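Local structure of putative polyphosphate kinase 2 family protein (Arthrobacter aurescens, 3RHF) at residues L186-K190 with D191-K195. The protein probably works as a polyphosphate kinase, transferring phosphate between polyphosphate and nucleotides, on a P-loop-type alpha/beta/alpha fold. Residues are numbered along the deposited sequence; the frame is centred on the assembly and turned at random.
Sequences LNISK and DEQKK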
loop_
_atom_site.group_PDB
_atom_site.type_symbol
_atom_site.label_atom_id
_atom_site.label_comp_id
_atom_site.label_asym_id
_atom_site.label_seq_id
_atom_site.Cartn_x
_atom_site.Cartn_y
_atom_site.Cartn_z
ATOM N N LEU A 186 4.799 9.534 -17.872
ATOM C CA LEU A 186 4.069 10.759 -17.570
ATOM C C LEU A 186 4.821 11.969 -18.110
ATOM O O LEU A 186 5.902 12.275 -17.643
ATOM C CB LEU A 186 3.889 10.937 -16.048
ATOM C CG LEU A 186 3.240 9.803 -15.303
ATOM C CD1 LEU A 186 3.270 10.196 -13.863
ATOM C CD2 LEU A 186 1.836 9.573 -15.837
ATOM N N ASN A 187 4.217 12.678 -19.050
ATOM C CA ASN A 187 4.898 13.721 -19.795
ATOM C C ASN A 187 4.383 15.123 -19.358
ATOM O O ASN A 187 3.205 15.493 -19.534
ATOM C CB ASN A 187 4.655 13.438 -21.272
ATOM C CG ASN A 187 5.384 14.368 -22.199
ATOM O OD1 ASN A 187 6.588 14.624 -22.066
ATOM N ND2 ASN A 187 4.680 14.811 -23.211
ATOM N N ILE A 188 5.259 15.891 -18.743
ATOM C CA ILE A 188 4.936 17.285 -18.462
ATOM C C ILE A 188 5.868 18.154 -19.260
ATOM O O ILE A 188 6.970 17.721 -19.639
ATOM C CB ILE A 188 5.001 17.640 -16.966
ATOM C CG1 ILE A 188 6.420 17.423 -16.394
ATOM C CG2 ILE A 188 3.911 16.833 -16.210
ATOM C CD1 ILE A 188 6.570 17.768 -14.912
ATOM N N SER A 189 5.403 19.366 -19.540
ATOM C CA SER A 189 6.203 20.365 -20.247
ATOM C C SER A 189 7.288 20.922 -19.339
ATOM O O SER A 189 7.138 20.933 -18.112
ATOM C CB SER A 189 5.322 21.500 -20.734
ATOM O OG SER A 189 4.878 22.264 -19.644
ATOM N N LYS A 190 8.401 21.361 -19.936
ATOM C CA LYS A 190 9.479 22.046 -19.161
ATOM C C LYS A 190 8.940 23.206 -18.302
ATOM O O LYS A 190 9.393 23.398 -17.182
ATOM C CB LYS A 190 10.634 22.521 -20.056
ATOM C CG LYS A 190 11.965 22.834 -19.288
ATOM C CD LYS A 190 12.967 23.599 -20.156
ATOM C CE LYS A 190 14.360 23.755 -19.479
ATOM N NZ LYS A 190 15.463 24.354 -20.342
ATOM N N ASP A 191 7.925 23.921 -18.764
ATOM C CA ASP A 191 7.355 24.983 -17.919
ATOM C C ASP A 191 6.522 24.511 -16.743
ATOM O O ASP A 191 6.583 25.103 -15.660
ATOM C CB ASP A 191 6.503 25.930 -18.755
ATOM C CG ASP A 191 7.330 26.844 -19.607
ATOM O OD1 ASP A 191 8.549 27.047 -19.251
ATOM O OD2 ASP A 191 6.737 27.326 -20.620
ATOM N N GLU A 192 5.716 23.474 -16.973
ATOM C CA GLU A 192 4.990 22.802 -15.885
ATOM C C GLU A 192 5.928 22.371 -14.749
ATOM O O GLU A 192 5.580 22.535 -13.579
ATOM C CB GLU A 192 4.202 21.591 -16.397
ATOM C CG GLU A 192 3.175 21.036 -15.407
ATOM C CD GLU A 192 2.100 22.037 -14.978
ATOM O OE1 GLU A 192 1.701 22.906 -15.778
ATOM O OE2 GLU A 192 1.648 21.948 -13.822
ATOM N N GLN A 193 7.101 21.834 -15.084
ATOM C CA GLN A 193 8.045 21.466 -14.039
ATOM C C GLN A 193 8.443 22.703 -13.212
ATOM O O GLN A 193 8.478 22.666 -11.972
ATOM C CB GLN A 193 9.292 20.859 -14.635
ATOM C CG GLN A 193 9.881 19.818 -13.826
ATOM C CD GLN A 193 11.358 19.966 -13.578
ATOM O OE1 GLN A 193 11.858 21.073 -13.507
ATOM N NE2 GLN A 193 12.052 18.822 -13.337
ATOM N N LYS A 194 8.748 23.786 -13.919
ATOM C CA LYS A 194 9.101 25.055 -13.290
ATOM C C LYS A 194 7.972 25.525 -12.380
ATOM O O LYS A 194 8.202 25.866 -11.230
ATOM C CB LYS A 194 9.474 26.113 -14.344
ATOM C CG LYS A 194 9.574 27.520 -13.796
ATOM C CD LYS A 194 10.627 28.416 -14.509
ATOM C CE LYS A 194 10.295 28.777 -15.954
ATOM N NZ LYS A 194 11.319 29.770 -16.496
ATOM N N LYS A 195 6.751 25.502 -12.896
ATOM C CA LYS A 195 5.579 25.869 -12.106
ATOM C C LYS A 195 5.481 25.000 -10.846
ATOM O O LYS A 195 5.151 25.474 -9.769
ATOM C CB LYS A 195 4.336 25.714 -12.976
ATOM C CG LYS A 195 3.080 26.453 -12.482
ATOM C CD LYS A 195 1.780 26.010 -13.227
ATOM C CE LYS A 195 0.451 26.174 -12.397
ATOM N NZ LYS A 195 -0.703 25.397 -13.044
#
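Ser189 sits at the N-cap of helix 190-202 and meets Glu192 and Gln193 of its first turn. The chain leaves strand 179-187 at Asn187, runs extended through Ile188 and Ser189, and turns into the helix at Lys190. Gln193 N donates to Ser189 O at 3.2 Å, nearly in line with the carbonyl bond. One residue on, Lys194 N reaches Lys190 O in a weak bond of 3.3 Å.

Ser189 OG takes the capping bond from Glu192 N at 3.0 Å, with an N-H...O angle of 164°. The hydroxyl lies between the backbone N and carbonyl carbon of its own residue (chi1 70°), which brings it within reach of Glu192 N. It also touches Glu192 CB at 3.4 Å. With an alanine in place of Ser189, Glu192 N would probably lose its capping acceptor and the start of the helix would be less firmly held.

Ile188 adds the apolar part. Its CB lies 4.1 Å from Glu192 CB. Its CG1 branch extends to bring CD1 within 4.0 Å of Gln193 CG, the two side chains crossing at a slant. Trp221 of helix 221-235 packs on both Ile188 and Gln193. The polar ends of Glu192 and Gln193 lead away from Ile188 and Ser189: Glu192 OE2 forms a salt bridge with Arg196 of the same helix, and Arg218 donates to both Gln193 OE1 and Lys190 O. Asn248 OD1 bonds to Ser189 N, tying the cap residue to the loop after strand 242-246.

This is a strand-to-helix junction of the alpha/beta/alpha sandwich, at the end of strand 179-187 in the parallel sheet. The serine hydroxyl accepts from a backbone N-H of the first helical turn, as an N-cap residue does, while Ile188 packs on the aliphatic parts of Glu192 and Gln193.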